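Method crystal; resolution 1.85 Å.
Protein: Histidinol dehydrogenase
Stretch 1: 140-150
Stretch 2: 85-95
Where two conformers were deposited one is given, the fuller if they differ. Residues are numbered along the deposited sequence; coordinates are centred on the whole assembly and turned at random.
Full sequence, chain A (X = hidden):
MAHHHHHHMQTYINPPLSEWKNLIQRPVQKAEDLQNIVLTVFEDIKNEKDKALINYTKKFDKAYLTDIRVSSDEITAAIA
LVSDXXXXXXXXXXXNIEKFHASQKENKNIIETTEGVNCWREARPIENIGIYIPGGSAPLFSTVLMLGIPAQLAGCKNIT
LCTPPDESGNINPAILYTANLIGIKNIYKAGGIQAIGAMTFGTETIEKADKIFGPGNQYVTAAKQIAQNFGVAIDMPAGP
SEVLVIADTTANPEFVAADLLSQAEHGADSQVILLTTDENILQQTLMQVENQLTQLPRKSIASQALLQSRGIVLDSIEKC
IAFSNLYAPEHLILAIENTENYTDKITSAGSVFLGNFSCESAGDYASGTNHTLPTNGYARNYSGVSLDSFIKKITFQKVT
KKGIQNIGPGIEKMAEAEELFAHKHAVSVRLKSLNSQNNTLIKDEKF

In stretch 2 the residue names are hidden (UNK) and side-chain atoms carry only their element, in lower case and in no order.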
# COMPACT_ATOMS: atom_id res chain seq x y z
N LEU A 140 11.64 -14.43 -17.77
CA LEU A 140 12.00 -13.89 -16.46
C LEU A 140 11.26 -14.67 -15.37
O LEU A 140 10.41 -14.16 -14.64
CB LEU A 140 11.73 -12.39 -16.38
CG LEU A 140 12.64 -11.44 -17.18
CD1 LEU A 140 12.78 -10.09 -16.49
CD2 LEU A 140 14.02 -12.04 -17.47
N PHE A 141 11.60 -15.96 -15.29
CA PHE A 141 11.00 -16.86 -14.32
C PHE A 141 11.39 -16.54 -12.88
O PHE A 141 10.74 -17.02 -11.95
CB PHE A 141 11.39 -18.31 -14.64
CG PHE A 141 12.88 -18.54 -14.63
CD1 PHE A 141 13.54 -18.85 -13.45
CD2 PHE A 141 13.62 -18.41 -15.79
CE1 PHE A 141 14.90 -19.02 -13.43
CE2 PHE A 141 14.98 -18.59 -15.78
CZ PHE A 141 15.62 -18.90 -14.60
N SER A 142 12.46 -15.77 -12.67
CA SER A 142 12.82 -15.39 -11.30
C SER A 142 11.70 -14.59 -10.64
O SER A 142 11.51 -14.66 -9.42
CB SER A 142 14.13 -14.60 -11.30
OG SER A 142 14.05 -13.45 -12.14
N THR A 143 10.94 -13.82 -11.43
CA THR A 143 9.82 -13.08 -10.85
C THR A 143 8.75 -14.01 -10.29
O THR A 143 8.05 -13.64 -9.34
CB THR A 143 9.24 -12.14 -11.91
OG1 THR A 143 10.28 -11.27 -12.35
CG2 THR A 143 8.10 -11.29 -11.35
N VAL A 144 8.60 -15.21 -10.86
CA VAL A 144 7.66 -16.18 -10.31
C VAL A 144 8.03 -16.50 -8.86
O VAL A 144 7.16 -16.53 -7.98
CB VAL A 144 7.62 -17.45 -11.17
CG1 VAL A 144 6.71 -18.49 -10.53
CG2 VAL A 144 7.15 -17.11 -12.59
N LEU A 145 9.32 -16.74 -8.59
CA LEU A 145 9.75 -16.98 -7.21
C LEU A 145 9.48 -15.78 -6.32
O LEU A 145 9.01 -15.94 -5.18
CB LEU A 145 11.24 -17.32 -7.16
CG LEU A 145 11.70 -18.60 -7.85
CD1 LEU A 145 13.22 -18.74 -7.75
CD2 LEU A 145 10.99 -19.81 -7.25
N MET A 146 9.77 -14.58 -6.81
CA MET A 146 9.70 -13.37 -5.99
C MET A 146 8.27 -13.05 -5.54
O MET A 146 8.07 -12.44 -4.49
CB MET A 146 10.25 -12.17 -6.76
CG MET A 146 11.74 -12.25 -7.11
SD MET A 146 12.77 -12.24 -5.62
CE MET A 146 14.38 -12.71 -6.29
N LEU A 147 7.28 -13.39 -6.36
CA LEU A 147 5.89 -13.09 -6.04
C LEU A 147 5.14 -14.29 -5.52
O LEU A 147 4.31 -14.15 -4.61
CB LEU A 147 5.17 -12.54 -7.28
CG LEU A 147 5.84 -11.30 -7.88
CD1 LEU A 147 5.11 -10.87 -9.14
CD2 LEU A 147 5.90 -10.14 -6.88
N GLY A 148 5.46 -15.48 -6.03
CA GLY A 148 4.75 -16.68 -5.60
C GLY A 148 5.13 -17.12 -4.19
O GLY A 148 4.28 -17.62 -3.44
N ILE A 149 6.39 -16.97 -3.81
CA ILE A 149 6.84 -17.52 -2.53
C ILE A 149 6.21 -16.73 -1.37
O ILE A 149 5.67 -17.36 -0.44
CB ILE A 149 8.38 -17.57 -2.44
CG1 ILE A 149 8.91 -18.73 -3.30
CG2 ILE A 149 8.84 -17.78 -0.98
CD1 ILE A 149 10.44 -18.86 -3.34
N PRO A 150 6.26 -15.40 -1.34
CA PRO A 150 5.63 -14.72 -0.21
C PRO A 150 4.11 -14.87 -0.19
O PRO A 150 3.51 -14.89 0.89
CB PRO A 150 6.06 -13.25 -0.37
CG PRO A 150 6.61 -13.13 -1.75
CD PRO A 150 7.12 -14.48 -2.12
N UNK A 85 20.98 -28.80 -13.85
CA UNK A 85 21.74 -27.71 -13.24
C UNK A 85 20.88 -26.48 -13.00
O UNK A 85 21.07 -25.76 -12.01
o UNK A 85 26.31 -28.55 -14.90
o UNK A 85 25.24 -26.68 -15.34
c UNK A 85 25.31 -27.81 -14.81
c UNK A 85 24.12 -28.29 -14.00
c UNK A 85 22.94 -27.34 -14.11
N UNK A 86 19.93 -26.20 -13.90
CA UNK A 86 19.03 -25.08 -13.67
C UNK A 86 18.07 -25.38 -12.52
O UNK A 86 17.80 -24.52 -11.68
c UNK A 86 18.05 -22.32 -14.32
c UNK A 86 18.26 -24.74 -14.95
c UNK A 86 16.67 -23.24 -16.19
c UNK A 86 17.31 -23.54 -14.84
N UNK A 87 17.56 -26.62 -12.47
CA UNK A 87 16.69 -27.04 -11.37
C UNK A 87 17.37 -26.79 -10.03
O UNK A 87 16.76 -26.26 -9.09
c UNK A 87 15.20 -28.67 -12.58
c UNK A 87 14.82 -30.12 -12.85
c UNK A 87 16.31 -28.52 -11.53
c UNK A 87 15.91 -29.13 -10.19
N UNK A 88 18.64 -27.17 -9.92
CA UNK A 88 19.37 -26.98 -8.67
C UNK A 88 19.51 -25.50 -8.33
O UNK A 88 19.38 -25.10 -7.17
c UNK A 88 21.68 -27.43 -7.63
c UNK A 88 22.94 -28.27 -7.77
o UNK A 88 22.88 -29.50 -7.71
n UNK A 88 24.07 -27.62 -7.99
c UNK A 88 20.74 -27.65 -8.79
N UNK A 89 19.79 -24.67 -9.34
CA UNK A 89 19.93 -23.24 -9.11
C UNK A 89 18.61 -22.61 -8.67
O UNK A 89 18.58 -21.77 -7.76
c UNK A 89 20.45 -22.55 -10.37
N UNK A 90 17.50 -23.00 -9.31
CA UNK A 90 16.21 -22.44 -8.94
C UNK A 90 15.83 -22.84 -7.52
O UNK A 90 15.28 -22.03 -6.76
c UNK A 90 14.48 -22.59 -12.44
c UNK A 90 15.13 -22.86 -9.97
c UNK A 90 13.74 -22.46 -9.48
c UNK A 90 15.44 -22.20 -11.32
N UNK A 91 16.12 -24.08 -7.14
CA UNK A 91 15.82 -24.51 -5.78
C UNK A 91 16.67 -23.77 -4.76
O UNK A 91 16.19 -23.43 -3.67
c UNK A 91 14.97 -28.26 -6.29
c UNK A 91 15.04 -26.77 -6.56
n UNK A 91 16.11 -28.85 -5.93
c UNK A 91 16.01 -26.03 -5.66
o UNK A 91 13.91 -28.87 -6.41
N UNK A 92 17.94 -23.51 -5.08
CA UNK A 92 18.80 -22.70 -4.22
C UNK A 92 18.22 -21.31 -4.02
O UNK A 92 18.16 -20.80 -2.90
c UNK A 92 21.89 -20.12 -6.14
c UNK A 92 20.20 -22.63 -4.83
s UNK A 92 21.22 -20.06 -4.47
c UNK A 92 21.21 -21.81 -4.03
N UNK A 93 17.80 -20.67 -5.12
CA UNK A 93 17.19 -19.35 -5.02
C UNK A 93 15.90 -19.40 -4.20
O UNK A 93 15.67 -18.55 -3.33
c UNK A 93 16.92 -18.80 -6.42
N UNK A 94 15.03 -20.38 -4.48
CA UNK A 94 13.75 -20.46 -3.77
C UNK A 94 13.96 -20.61 -2.27
O UNK A 94 13.23 -20.02 -1.47
c UNK A 94 12.93 -21.63 -4.31
N UNK A 95 14.95 -21.40 -1.87
CA UNK A 95 15.20 -21.60 -0.45
C UNK A 95 15.59 -20.29 0.23
O UNK A 95 15.12 -19.98 1.33
c UNK A 95 16.27 -22.66 -0.24
o UNK A 95 15.73 -23.96 -0.43

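Position 85 carries three side-chain carbons in a row, the third bearing two oxygens. That is a carboxylate on a two-carbon linker. It is exposed and lies far from stretch 1. The residue is Glu 85.

Position 86 has four carbons, forked at the second. One tip carbon comes 4.2 Å from CZ of Phe 141. A fork at the second carbon identifies Leu 86, and the tip near the ring is CD1.

Position 87 also has four carbons, but the fork is at the first, and one arm is two carbons long. It touches nothing on stretch 1. This is Ile 87.

Position 88 shows three carbons, the third carrying one oxygen and one nitrogen. The terminal group is an amide, and it is exposed and out of reach of stretch 1. The residue is Gln 88.

Position 89 has a single carbon. It is buried, yet makes no contact with stretch 1. It is Ala 89.

Position 90 has four carbons, forked at the first, with one arm of two carbons. The end of the long arm lies 3.7 Å from CE1 of Phe 141. The short arm lies 4.1 Å from CD1 of Leu 145. The branching gives Ile 90. Its CD1 meets the aromatic ring obliquely, and its CG2 meets the leucine. The long arm is extended, with chi2 at 178°.

Position 91 has three carbons ending in one oxygen and one nitrogen. Its CA-to-CB bond points away from stretch 1. It is Gln 91.

Position 92 is an unbranched chain of two carbons, a sulfur and a last carbon. The thioether identifies Met 92. It makes no contact with stretch 1.

Position 93 has one carbon, 3.9 Å from CD1 of Leu 145. It is Ala 93, buried and pointing toward stretch 1.

Position 94 again has one carbon, pointing sideways. That CB is 4.0 Å from CD2 of Leu 145 and 3.8 Å from CD1 of Ile 149. The residue is Ala 94. Its backbone O also lies 3.6 Å from CD1 of Ile 149.

Position 95 has one carbon and one oxygen. Its CA-to-CB bond points away from stretch 1. It is Ser 95, deposited in two conformers.

The contact is apolar, with no hydrogen bond between the stretches. Each backbone instead bonds within itself: Ala 94 N donates to Ile 90 O at 2.8 Å, and Ile 149 N donates to Leu 145 O at 3.1 Å. The two helices run in broadly the same direction, 37° apart, with axes 10.3 Å apart at their closest. Phe 141, Leu 145 and Ile 149 are spaced four apart, so they line one side of stretch 1. Leu 86, Ile 90 and Ala 94 repeat that spacing, and Ala 93 joins them. The backbones come nearest where CA of Leu 145 lies 6.3 Å from CA of Ala 94, whose side chain is a single carbon. The packing buries 284 Å² in all.

Stretch 2 (85-95) ELIQAIQMAAS
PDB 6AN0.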